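Local coordinates for protein beta-fructofuranosidase (Bifidobacterium adolescentis, PDB 6NOB) that belongs to glycoside hydrolase family 32 and probably hydrolyses terminal beta-fructofuranoside residues of substrates such as sucrose, at residues A530-V535 against I618-K623; Y521-L526 against V580-V585; H525-A530 against K623-D628; E549-R554 against V562-A567. All blocks are in the same frame, centred on the assembly; numbering follows the deposited sequence.

Interaction 1 (A530-V535 against I618-K623)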
loop_
_atom_site.group_PDB
_atom_site.type_symbol
_atom_site.label_atom_id
_atom_site.label_comp_id
_atom_site.label_asym_id
_atom_site.label_seq_id
_atom_site.Cartn_x
_atom_site.Cartn_y
_atom_site.Cartn_z
ATOM N N ALA A 530 -33.945 -3.263 9.092
ATOM C CA ALA A 530 -34.751 -3.699 7.965
ATOM C C ALA A 530 -33.916 -3.761 6.688
ATOM O O ALA A 530 -32.811 -3.217 6.601
ATOM C CB ALA A 530 -35.944 -2.765 7.772
ATOM N N ASP A 531 -34.469 -4.442 5.683
ATOM C CA ASP A 531 -33.817 -4.534 4.383
ATOM C C ASP A 531 -33.631 -3.145 3.786
ATOM O O ASP A 531 -34.516 -2.290 3.873
ATOM C CB ASP A 531 -34.644 -5.404 3.436
ATOM C CG ASP A 531 -34.481 -6.886 3.710
ATOM O OD1 ASP A 531 -33.793 -7.237 4.690
ATOM O OD2 ASP A 531 -35.047 -7.699 2.950
ATOM N N ALA A 532 -32.469 -2.922 3.176
ATOM C CA ALA A 532 -32.149 -1.617 2.621
ATOM C C ALA A 532 -31.154 -1.779 1.483
ATOM O O ALA A 532 -30.448 -2.787 1.388
ATOM C CB ALA A 532 -31.587 -0.674 3.691
ATOM N N ILE A 533 -31.099 -0.763 0.626
ATOM C CA ILE A 533 -30.225 -0.765 -0.542
ATOM C C ILE A 533 -29.690 0.645 -0.759
ATOM O O ILE A 533 -30.431 1.628 -0.658
ATOM C CB ILE A 533 -30.963 -1.282 -1.797
ATOM C CG1 ILE A 533 -30.050 -1.226 -3.022
ATOM C CG2 ILE A 533 -32.245 -0.497 -2.038
ATOM C CD1 ILE A 533 -30.276 -2.366 -3.989
ATOM N N MET A 534 -28.392 0.740 -1.047
ATOM C CA MET A 534 -27.735 2.009 -1.345
ATOM C C MET A 534 -26.963 1.854 -2.648
ATOM O O MET A 534 -25.942 1.160 -2.689
ATOM C CB MET A 534 -26.807 2.438 -0.206
ATOM C CG MET A 534 -27.525 3.023 1.004
ATOM S SD MET A 534 -26.427 3.333 2.404
ATOM C CE MET A 534 -25.433 4.685 1.775
ATOM N N VAL A 535 -27.451 2.490 -3.711
ATOM C CA VAL A 535 -26.745 2.521 -4.990
ATOM C C VAL A 535 -25.637 3.564 -4.880
ATOM O O VAL A 535 -25.907 4.763 -4.802
ATOM C CB VAL A 535 -27.695 2.840 -6.150
ATOM C CG1 VAL A 535 -26.920 2.969 -7.454
ATOM C CG2 VAL A 535 -28.779 1.777 -6.261
ATOM N N ILE A 618 -30.703 5.917 -2.042
ATOM C CA ILE A 618 -30.901 5.299 -0.737
ATOM C C ILE A 618 -32.369 4.926 -0.586
ATOM O O ILE A 618 -33.253 5.751 -0.841
ATOM C CB ILE A 618 -30.464 6.230 0.411
ATOM C CG1 ILE A 618 -29.010 6.661 0.225
ATOM C CG2 ILE A 618 -30.651 5.549 1.759
ATOM C CD1 ILE A 618 -28.646 7.898 1.006
ATOM N N ALA A 619 -32.621 3.689 -0.167
ATOM C CA ALA A 619 -33.968 3.212 0.095
ATOM C C ALA A 619 -33.906 2.160 1.190
ATOM O O ALA A 619 -32.935 1.404 1.289
ATOM C CB ALA A 619 -34.623 2.630 -1.162
ATOM N N SER A 620 -34.956 2.116 2.007
ATOM C CA SER A 620 -35.033 1.180 3.118
ATOM C C SER A 620 -36.481 0.772 3.340
ATOM O O SER A 620 -37.393 1.593 3.208
ATOM C CB SER A 620 -34.450 1.790 4.400
ATOM O OG SER A 620 -34.665 0.949 5.520
ATOM N N SER A 621 -36.681 -0.511 3.656
ATOM C CA SER A 621 -37.981 -0.991 4.109
ATOM C C SER A 621 -38.308 -0.484 5.507
ATOM O O SER A 621 -39.480 -0.504 5.906
ATOM C CB SER A 621 -38.020 -2.520 4.105
ATOM O OG SER A 621 -37.570 -3.062 2.874
ATOM N N GLY A 622 -37.301 -0.060 6.258
ATOM C CA GLY A 622 -37.457 0.599 7.543
ATOM C C GLY A 622 -37.416 2.106 7.402
ATOM O O GLY A 622 -37.870 2.669 6.398
ATOM N N LYS A 623 -36.866 2.771 8.409
ATOM C CA LYS A 623 -36.807 4.225 8.431
ATOM C C LYS A 623 -35.366 4.702 8.308
ATOM O O LYS A 623 -34.453 4.117 8.899
ATOM C CB LYS A 623 -37.432 4.786 9.711
ATOM C CG LYS A 623 -37.485 6.307 9.741
ATOM C CD LYS A 623 -37.330 6.848 11.157
ATOM C CE LYS A 623 -37.619 8.345 11.222
ATOM N NZ LYS A 623 -38.312 8.730 12.484
#

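Interaction 2 (Y521-L526 against V580-V585)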
loop_
_atom_site.group_PDB
_atom_site.type_symbol
_atom_site.label_atom_id
_atom_site.label_comp_id
_atom_site.label_asym_id
_atom_site.label_seq_id
_atom_site.Cartn_x
_atom_site.Cartn_y
_atom_site.Cartn_z
ATOM N N TYR A 521 -18.951 12.201 -0.315
ATOM C CA TYR A 521 -18.977 11.580 1.000
ATOM C C TYR A 521 -20.429 11.489 1.448
ATOM O O TYR A 521 -21.224 12.393 1.175
ATOM C CB TYR A 521 -18.142 12.395 2.003
ATOM C CG TYR A 521 -18.499 12.187 3.459
ATOM C CD1 TYR A 521 -19.462 12.973 4.081
ATOM C CD2 TYR A 521 -17.859 11.215 4.215
ATOM C CE1 TYR A 521 -19.788 12.786 5.411
ATOM C CE2 TYR A 521 -18.175 11.026 5.544
ATOM C CZ TYR A 521 -19.141 11.810 6.137
ATOM O OH TYR A 521 -19.460 11.619 7.461
ATOM N N ALA A 522 -20.783 10.401 2.129
ATOM C CA ALA A 522 -22.148 10.239 2.619
ATOM C C ALA A 522 -22.147 9.627 4.010
ATOM O O ALA A 522 -21.446 8.640 4.258
ATOM C CB ALA A 522 -22.980 9.376 1.667
ATOM N N ASN A 523 -22.938 10.212 4.907
ATOM C CA ASN A 523 -23.145 9.705 6.261
ATOM C C ASN A 523 -24.637 9.439 6.427
ATOM O O ASN A 523 -25.438 10.379 6.465
ATOM C CB ASN A 523 -22.638 10.702 7.304
ATOM C CG ASN A 523 -22.774 10.187 8.726
ATOM O OD1 ASN A 523 -23.049 9.008 8.948
ATOM N ND2 ASN A 523 -22.576 11.070 9.698
ATOM N N VAL A 524 -25.008 8.164 6.521
ATOM C CA VAL A 524 -26.404 7.744 6.576
ATOM C C VAL A 524 -26.662 7.070 7.917
ATOM O O VAL A 524 -25.882 6.211 8.346
ATOM C CB VAL A 524 -26.757 6.797 5.414
ATOM C CG1 VAL A 524 -28.238 6.431 5.451
ATOM C CG2 VAL A 524 -26.390 7.434 4.084
ATOM N N HIS A 525 -27.758 7.454 8.569
ATOM C CA HIS A 525 -28.165 6.888 9.850
ATOM C C HIS A 525 -29.459 6.108 9.663
ATOM O O HIS A 525 -30.479 6.677 9.259
ATOM C CB HIS A 525 -28.351 7.983 10.900
ATOM C CG HIS A 525 -27.063 8.523 11.436
ATOM N ND1 HIS A 525 -26.286 7.831 12.340
ATOM C CD2 HIS A 525 -26.409 9.681 11.186
ATOM C CE1 HIS A 525 -25.212 8.544 12.629
ATOM N NE2 HIS A 525 -25.262 9.670 11.942
ATOM N N LEU A 526 -29.415 4.813 9.963
ATOM C CA LEU A 526 -30.572 3.938 9.857
ATOM C C LEU A 526 -31.170 3.708 11.239
ATOM O O LEU A 526 -30.445 3.619 12.234
ATOM C CB LEU A 526 -30.187 2.600 9.220
ATOM C CG LEU A 526 -29.541 2.688 7.835
ATOM C CD1 LEU A 526 -28.975 1.342 7.420
ATOM C CD2 LEU A 526 -30.537 3.193 6.803
ATOM N N VAL A 580 -26.263 -2.932 11.726
ATOM C CA VAL A 580 -25.677 -1.736 11.135
ATOM C C VAL A 580 -26.666 -0.586 11.258
ATOM O O VAL A 580 -27.833 -0.705 10.864
ATOM C CB VAL A 580 -25.297 -1.988 9.668
ATOM C CG1 VAL A 580 -24.772 -0.712 9.031
ATOM C CG2 VAL A 580 -24.268 -3.107 9.563
ATOM N N ARG A 581 -26.207 0.534 11.814
ATOM C CA ARG A 581 -27.079 1.690 11.988
ATOM C C ARG A 581 -26.477 2.938 11.356
ATOM O O ARG A 581 -27.211 3.840 10.937
ATOM C CB ARG A 581 -27.362 1.931 13.472
ATOM C CG ARG A 581 -28.135 0.811 14.142
ATOM C CD ARG A 581 -29.519 0.647 13.533
ATOM N NE ARG A 581 -30.253 -0.445 14.166
ATOM C CZ ARG A 581 -30.195 -1.713 13.772
ATOM N NH1 ARG A 581 -30.894 -2.641 14.411
ATOM N NH2 ARG A 581 -29.442 -2.057 12.737
ATOM N N GLN A 582 -25.151 3.009 11.287
ATOM C CA GLN A 582 -24.462 4.112 10.632
ATOM C C GLN A 582 -23.682 3.583 9.439
ATOM O O GLN A 582 -22.913 2.624 9.570
ATOM C CB GLN A 582 -23.517 4.841 11.591
ATOM C CG GLN A 582 -22.867 6.067 10.966
ATOM C CD GLN A 582 -21.998 6.842 11.936
ATOM O OE1 GLN A 582 -21.625 6.340 12.998
ATOM N NE2 GLN A 582 -21.668 8.075 11.574
ATOM N N VAL A 583 -23.882 4.207 8.283
ATOM C CA VAL A 583 -23.141 3.894 7.067
ATOM C C VAL A 583 -22.427 5.161 6.619
ATOM O O VAL A 583 -23.075 6.176 6.327
ATOM C CB VAL A 583 -24.056 3.361 5.955
ATOM C CG1 VAL A 583 -23.257 3.154 4.679
ATOM C CG2 VAL A 583 -24.724 2.067 6.390
ATOM N N GLU A 584 -21.099 5.109 6.573
ATOM C CA GLU A 584 -20.278 6.218 6.111
ATOM C C GLU A 584 -19.554 5.789 4.842
ATOM O O GLU A 584 -18.859 4.769 4.837
ATOM C CB GLU A 584 -19.282 6.650 7.191
ATOM C CG GLU A 584 -18.708 8.033 6.971
ATOM C CD GLU A 584 -17.885 8.536 8.145
ATOM O OE1 GLU A 584 -16.939 7.837 8.564
ATOM O OE2 GLU A 584 -18.186 9.638 8.647
ATOM N N VAL A 585 -19.725 6.561 3.769
ATOM C CA VAL A 585 -19.258 6.177 2.441
ATOM C C VAL A 585 -18.343 7.260 1.887
ATOM O O VAL A 585 -18.711 8.441 1.867
ATOM C CB VAL A 585 -20.431 5.935 1.472
ATOM C CG1 VAL A 585 -19.913 5.500 0.112
ATOM C CG2 VAL A 585 -21.390 4.904 2.043
#

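Interaction 3 (H525-A530 against K623-D628)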
loop_
_atom_site.group_PDB
_atom_site.type_symbol
_atom_site.label_atom_id
_atom_site.label_comp_id
_atom_site.label_asym_id
_atom_site.label_seq_id
_atom_site.Cartn_x
_atom_site.Cartn_y
_atom_site.Cartn_z
ATOM N N HIS A 525 -27.758 7.454 8.569
ATOM C CA HIS A 525 -28.165 6.888 9.850
ATOM C C HIS A 525 -29.459 6.108 9.663
ATOM O O HIS A 525 -30.479 6.677 9.259
ATOM C CB HIS A 525 -28.351 7.983 10.900
ATOM C CG HIS A 525 -27.063 8.523 11.436
ATOM N ND1 HIS A 525 -26.286 7.831 12.340
ATOM C CD2 HIS A 525 -26.409 9.681 11.186
ATOM C CE1 HIS A 525 -25.212 8.544 12.629
ATOM N NE2 HIS A 525 -25.262 9.670 11.942
ATOM N N LEU A 526 -29.415 4.813 9.963
ATOM C CA LEU A 526 -30.572 3.938 9.857
ATOM C C LEU A 526 -31.170 3.708 11.239
ATOM O O LEU A 526 -30.445 3.619 12.234
ATOM C CB LEU A 526 -30.187 2.600 9.220
ATOM C CG LEU A 526 -29.541 2.688 7.835
ATOM C CD1 LEU A 526 -28.975 1.342 7.420
ATOM C CD2 LEU A 526 -30.537 3.193 6.803
ATOM N N ALA A 527 -32.497 3.608 11.290
ATOM C CA ALA A 527 -33.221 3.501 12.550
ATOM C C ALA A 527 -33.517 2.065 12.963
ATOM O O ALA A 527 -34.002 1.850 14.080
ATOM C CB ALA A 527 -34.542 4.276 12.466
ATOM N N ASP A 528 -33.242 1.086 12.109
ATOM C CA ASP A 528 -33.660 -0.285 12.371
ATOM C C ASP A 528 -32.751 -1.233 11.599
ATOM O O ASP A 528 -31.748 -0.819 11.006
ATOM C CB ASP A 528 -35.131 -0.476 11.991
ATOM C CG ASP A 528 -35.465 0.140 10.650
ATOM O OD1 ASP A 528 -34.856 -0.272 9.638
ATOM O OD2 ASP A 528 -36.329 1.042 10.607
ATOM N N ASP A 529 -33.111 -2.517 11.600
ATOM C CA ASP A 529 -32.349 -3.556 10.922
ATOM C C ASP A 529 -33.058 -4.068 9.673
ATOM O O ASP A 529 -32.796 -5.192 9.231
ATOM C CB ASP A 529 -32.068 -4.710 11.883
ATOM C CG ASP A 529 -30.784 -5.438 11.555
ATOM O OD1 ASP A 529 -29.711 -4.808 11.652
ATOM O OD2 ASP A 529 -30.850 -6.634 11.197
ATOM N N ALA A 530 -33.945 -3.263 9.092
ATOM C CA ALA A 530 -34.751 -3.699 7.965
ATOM C C ALA A 530 -33.916 -3.761 6.688
ATOM O O ALA A 530 -32.811 -3.217 6.601
ATOM C CB ALA A 530 -35.944 -2.765 7.772
ATOM N N LYS A 623 -36.866 2.771 8.409
ATOM C CA LYS A 623 -36.807 4.225 8.431
ATOM C C LYS A 623 -35.366 4.702 8.308
ATOM O O LYS A 623 -34.453 4.117 8.899
ATOM C CB LYS A 623 -37.432 4.786 9.711
ATOM C CG LYS A 623 -37.485 6.307 9.741
ATOM C CD LYS A 623 -37.330 6.848 11.157
ATOM C CE LYS A 623 -37.619 8.345 11.222
ATOM N NZ LYS A 623 -38.312 8.730 12.484
ATOM N N ILE A 624 -35.173 5.761 7.526
ATOM C CA ILE A 624 -33.894 6.453 7.421
ATOM C C ILE A 624 -33.966 7.682 8.316
ATOM O O ILE A 624 -34.832 8.546 8.128
ATOM C CB ILE A 624 -33.576 6.838 5.966
ATOM C CG1 ILE A 624 -33.465 5.587 5.093
ATOM C CG2 ILE A 624 -32.289 7.648 5.893
ATOM C CD1 ILE A 624 -33.909 5.794 3.662
ATOM N N ASP A 625 -33.068 7.759 9.299
ATOM C CA ASP A 625 -33.111 8.860 10.256
ATOM C C ASP A 625 -32.536 10.143 9.665
ATOM O O ASP A 625 -33.132 11.217 9.802
ATOM C CB ASP A 625 -32.364 8.479 11.538
ATOM C CG ASP A 625 -33.238 7.716 12.523
ATOM O OD1 ASP A 625 -34.475 7.891 12.493
ATOM O OD2 ASP A 625 -32.682 6.942 13.333
ATOM N N ALA A 626 -31.382 10.057 9.006
ATOM C CA ALA A 626 -30.721 11.254 8.502
ATOM C C ALA A 626 -29.786 10.880 7.363
ATOM O O ALA A 626 -29.305 9.746 7.276
ATOM C CB ALA A 626 -29.946 11.976 9.612
ATOM N N VAL A 627 -29.532 11.859 6.493
ATOM C CA VAL A 627 -28.612 11.711 5.369
ATOM C C VAL A 627 -27.746 12.963 5.298
ATOM O O VAL A 627 -28.266 14.072 5.130
ATOM C CB VAL A 627 -29.347 11.491 4.033
ATOM C CG1 VAL A 627 -28.378 11.609 2.866
ATOM C CG2 VAL A 627 -30.034 10.134 4.018
ATOM N N ASP A 628 -26.431 12.786 5.421
ATOM C CA ASP A 628 -25.456 13.873 5.338
ATOM C C ASP A 628 -24.537 13.551 4.165
ATOM O O ASP A 628 -23.615 12.742 4.299
ATOM C CB ASP A 628 -24.683 14.011 6.651
ATOM C CG ASP A 628 -23.564 15.043 6.584
ATOM O OD1 ASP A 628 -23.501 15.817 5.607
ATOM O OD2 ASP A 628 -22.746 15.083 7.527
HETATM O O HOH W 1 -33.565 1.348 8.090
#

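Interaction 4 (E549-R554 against V562-A567)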
loop_
_atom_site.group_PDB
_atom_site.type_symbol
_atom_site.label_atom_id
_atom_site.label_comp_id
_atom_site.label_asym_id
_atom_site.label_seq_id
_atom_site.Cartn_x
_atom_site.Cartn_y
_atom_site.Cartn_z
ATOM N N GLU A 549 -22.698 -1.981 -11.482
ATOM C CA GLU A 549 -23.461 -1.305 -10.443
ATOM C C GLU A 549 -22.847 -1.652 -9.098
ATOM O O GLU A 549 -22.571 -2.824 -8.828
ATOM C CB GLU A 549 -24.939 -1.715 -10.487
ATOM C CG GLU A 549 -25.867 -0.733 -9.802
ATOM C CD GLU A 549 -27.322 -1.158 -9.859
ATOM O OE1 GLU A 549 -27.593 -2.361 -10.063
ATOM O OE2 GLU A 549 -28.194 -0.280 -9.700
ATOM N N LEU A 550 -22.624 -0.635 -8.269
ATOM C CA LEU A 550 -22.006 -0.793 -6.959
ATOM C C LEU A 550 -23.040 -0.477 -5.887
ATOM O O LEU A 550 -23.564 0.641 -5.838
ATOM C CB LEU A 550 -20.785 0.116 -6.816
ATOM C CG LEU A 550 -20.081 0.110 -5.457
ATOM C CD1 LEU A 550 -19.526 -1.271 -5.163
ATOM C CD2 LEU A 550 -18.978 1.159 -5.414
ATOM N N LEU A 551 -23.326 -1.454 -5.029
ATOM C CA LEU A 551 -24.357 -1.315 -4.013
ATOM C C LEU A 551 -23.816 -1.675 -2.639
ATOM O O LEU A 551 -22.926 -2.517 -2.501
ATOM C CB LEU A 551 -25.566 -2.215 -4.295
ATOM C CG LEU A 551 -26.033 -2.406 -5.734
ATOM C CD1 LEU A 551 -27.068 -3.516 -5.793
ATOM C CD2 LEU A 551 -26.604 -1.112 -6.273
ATOM N N LEU A 552 -24.370 -1.020 -1.624
ATOM C CA LEU A 552 -24.412 -1.560 -0.273
ATOM C C LEU A 552 -25.842 -2.014 -0.019
ATOM O O LEU A 552 -26.777 -1.215 -0.133
ATOM C CB LEU A 552 -23.980 -0.534 0.772
ATOM C CG LEU A 552 -23.803 -1.148 2.163
ATOM C CD1 LEU A 552 -22.510 -1.955 2.249
ATOM C CD2 LEU A 552 -23.864 -0.091 3.253
ATOM N N GLN A 553 -26.015 -3.291 0.305
ATOM C CA GLN A 553 -27.347 -3.867 0.409
ATOM C C GLN A 553 -27.437 -4.726 1.658
ATOM O O GLN A 553 -26.533 -5.519 1.937
ATOM C CB GLN A 553 -27.678 -4.700 -0.833
ATOM C CG GLN A 553 -29.009 -5.413 -0.767
ATOM C CD GLN A 553 -29.446 -5.934 -2.119
ATOM O OE1 GLN A 553 -30.628 -5.904 -2.455
ATOM N NE2 GLN A 553 -28.487 -6.413 -2.907
ATOM N N ARG A 554 -28.522 -4.561 2.407
ATOM C CA ARG A 554 -28.801 -5.382 3.575
ATOM C C ARG A 554 -30.027 -6.237 3.299
ATOM O O ARG A 554 -31.052 -5.730 2.833
ATOM C CB ARG A 554 -29.027 -4.528 4.824
ATOM C CG ARG A 554 -29.298 -5.358 6.070
ATOM C CD ARG A 554 -29.200 -4.523 7.331
ATOM N NE ARG A 554 -30.200 -3.463 7.358
ATOM C CZ ARG A 554 -30.215 -2.474 8.244
ATOM N NH1 ARG A 554 -29.278 -2.408 9.181
ATOM N NH2 ARG A 554 -31.164 -1.551 8.191
ATOM N N VAL A 562 -21.989 -5.042 -2.956
ATOM C CA VAL A 562 -22.301 -5.797 -4.165
ATOM C C VAL A 562 -21.696 -5.070 -5.357
ATOM O O VAL A 562 -21.898 -3.861 -5.518
ATOM C CB VAL A 562 -23.818 -5.977 -4.362
ATOM C CG1 VAL A 562 -24.087 -7.000 -5.456
ATOM C CG2 VAL A 562 -24.491 -6.388 -3.058
ATOM N N ALA A 563 -20.966 -5.803 -6.189
ATOM C CA ALA A 563 -20.307 -5.250 -7.373
ATOM C C ALA A 563 -20.838 -5.970 -8.610
ATOM O O ALA A 563 -20.143 -6.793 -9.211
ATOM C CB ALA A 563 -18.782 -5.375 -7.254
ATOM N N LYS A 564 -22.072 -5.648 -8.992
ATOM C CA LYS A 564 -22.712 -6.325 -10.111
ATOM C C LYS A 564 -22.048 -5.942 -11.428
ATOM O O LYS A 564 -21.667 -4.788 -11.640
ATOM C CB LYS A 564 -24.203 -5.988 -10.151
ATOM C CG LYS A 564 -24.981 -6.526 -8.960
ATOM C CD LYS A 564 -26.472 -6.235 -9.062
ATOM C CE LYS A 564 -27.288 -7.309 -8.348
ATOM N NZ LYS A 564 -28.334 -6.729 -7.459
ATOM N N GLY A 565 -21.915 -6.928 -12.317
ATOM C CA GLY A 565 -21.280 -6.733 -13.603
ATOM C C GLY A 565 -19.770 -6.779 -13.588
ATOM O O GLY A 565 -19.158 -6.817 -14.665
ATOM N N THR A 566 -19.146 -6.781 -12.414
ATOM C CA THR A 566 -17.698 -6.801 -12.295
ATOM C C THR A 566 -17.177 -8.235 -12.258
ATOM O O THR A 566 -17.937 -9.203 -12.176
ATOM C CB THR A 566 -17.256 -6.060 -11.036
ATOM O OG1 THR A 566 -17.396 -6.927 -9.906
ATOM C CG2 THR A 566 -18.113 -4.827 -10.823
ATOM N N ALA A 567 -15.850 -8.360 -12.309
ATOM C CA ALA A 567 -15.206 -9.665 -12.227
ATOM C C ALA A 567 -15.338 -10.303 -10.850
ATOM O O ALA A 567 -15.061 -11.499 -10.713
ATOM C CB ALA A 567 -13.728 -9.544 -12.601
#

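Interaction 1 (A530-V535 against I618-K623)
An antiparallel strand pair that gives way to an ST turn brings Ile533 and Met534 alongside Ala619 and Ile618, with Asp531 meeting Ser621 just beyond the paired strands. Two backbone bonds fasten the middle: Ile533 N gives to Ala619 O at 2.9 Å, and Ala619 N answers to Ile533 O at 3.0 Å. Further along, Asp531 O takes two donors from a single residue. Ser621 N lies nearly along the C=O axis at 2.8 Å from Asp531 O, while Ser621 OG adds a weak bond to Asp531 O at 3.3 Å. The carboxylate of Asp531 is turned away, its OD1 taken by the backbone N of Asp556.

Both strands belong to one sheet of the C-terminal beta-sandwich of family 32, and the side chains sort accordingly. Met534 and Ile618 lie side by side and point the same way, CG of Met534 being 4.0 Å from CG1 of Ile618. The Met534 chain bends at chi3 (69°), which places CE against Val524 of the facing sheet. On the other face, Ile533 CG2 touches Ala619 CB at 4.0 Å, and Ile533 also packs on Leu551 of the next strand.

The turn itself rests on Ser620 OG, anti to its backbone N (chi1 173°), which accepts from Gly622 N at 2.9 Å. Gly622 has no side chain, and Ala530 CB settles directly against Gly622 N at 3.4 Å.

Interaction 2 (Y521-L526 against V580-V585)
Val524 and Val583 form the hydrogen-bonded pair at the middle of this antiparallel contact, with Val524 N to Val583 O and Val583 N to Val524 O both at 2.8 Å. Ala522 and Val585 repeat this pair of backbone hydrogen bonds two residues away. In the other direction Leu526 N gives to Arg581 O at 2.6 Å, where strand 582-588 is just about to start.

The polar side chains of Tyr521, Asn523, His525, Gln582 and Glu584 sit together on one face. Tyr521 OH donates to Glu584 OE2 at 2.6 Å; that oxygen is met on its anti side and lies in the plane of the phenol ring, at its edge, with ring and carboxylate planes turned 55° apart. OE1 of Glu584 is bonded to Tyr494 OH. Next along, Gln582 NE2 reaches Asn523 OD1 at 3.1 Å. The bond is straight and stays in the amide plane of Gln582, but the donor is tilted 31° from the Asn523 carbonyl plane. The extended Gln582 chain also runs beside His525, bringing Gln582 CD to 3.7 Å from His525 CE1. Off this face, at the loop before strand 582-588, Arg581 CD lies 3.4 Å from Leu526 O, and the guanidinium turns to a salt bridge with Asp529.

Apolar contacts fill the opposite face, where Ala522, Val524, Val583 and Val585 point toward the other sheet of the sandwich and Val524 and Val583 both touch Met534.

Two tyrosine hydroxyls at the buried Glu584 carboxylate, one on each oxygen, would be consistent with a charged group there.

Interaction 3 (H525-A530 against K623-D628)
Lys623 O is gripped by two donors: Ala527 N at 3.1 Å from Lys623 O, and a water at 3.0 Å from it. The same water donates to Asp528 OD1 at 2.6 Å, so it links a backbone carbonyl to a carboxylate. That carboxylate is busy at both oxygens. Asp528 OD2 takes Lys623 N on its syn lone pair at 2.8 Å, while OD1 also accepts Ala530 N, 3.2 Å away and on the anti side, which makes an Asx turn. Asp528 CG stands between its own backbone N and carbonyl carbon (chi1 45°), an orientation that starts the carboxylate off toward Lys623. Lys623 is thereby held at both its N and its O by the loop that follows strand 519-526.

Further back along strand 519-526, one residue faces two. His525 O accepts from Asp625 N at 2.8 Å, in a bond bent to 145° at the hydrogen, and His525 N donates almost straight to Ala626 O at 3.1 Å. At the bulge the Asp625 side chain lies against Ala527, whose CB is 3.4 Å from Asp625 OD2. Lys623 NZ makes no more than a long ion pair with the other oxygen of Asp625. On the face of the sheet away from His525 and Ala626, Leu526 and Ile624 lie side by side, and Ile624 continues onto Ile618 and Met511 of the other sheet.

Asp625 and Ala626 opposite His525 make this a classic beta bulge, here where strand 519-526 ends beside the start of strand 624-632 in the six-stranded sheet of the C-terminal beta-sandwich.

Interaction 4 (E549-R554 against V562-A567)
The flat groups of Gln553 and Glu549 both meet aliphatic atoms across the hairpin: amide NE2 of Gln553 lies 4.0 Å from Val562 CG2, and carboxylate OE1 of Glu549 lies 4.2 Å from Lys564 CD. Glu549 and Lys564 run side by side, yet their charged atoms OE1 and NZ stay 5.1 Å apart, so any attraction is long-range. NZ of Lys564 comes closer to a methyl, Leu551 CD1, at 3.8 Å.

Beneath these side chains the backbones bond in antiparallel fashion. Leu551 N gives to Val562 O at 2.8 Å, and Val562 N returns to Leu551 O at 2.7 Å. Glu549 N reaches Lys564 O at 3.0 Å, whereas the return bond from Lys564 N is weak. A type II turn from Ala563 to Thr566 overlaps the last pair and leads the chain away, with Gly565 at a positive phi (82°) and Thr566 OG1 donating to Ala563 O at 2.8 Å.

Strand 547-555 is flanked in its sheet by 558-564 and by 532-540, where Ile533 and Val535 cover Leu551. On the other face Leu550 touches Phe587 and Leu552 touches Val583, both on strand 582-588 of the facing sheet.

All four contacts lie in the C-terminal beta-sandwich, two in each sheet. Interactions 2 and 3 share strand 519-526 of the six-stranded sheet, their centres about 8 Å apart; interactions 1 and 4, about 15 Å apart, use the neighbouring strands 532-540 and 547-555 of the facing sheet. Between the sheets Met534 packs on Val524, Val583 and Val585. Along the chain the segments run 521-530, 530-535, 549-554, 562-567, 580-585, then 618-628, so the chain crosses between sheets after strand 519-526 and again after strand 614-620. Arg554 ties the contacts together at one end, reaching Ala530 O and Val580 O, and the last two strands, 614-620 and 624-632, are inserted between earlier ones, one in each sheet.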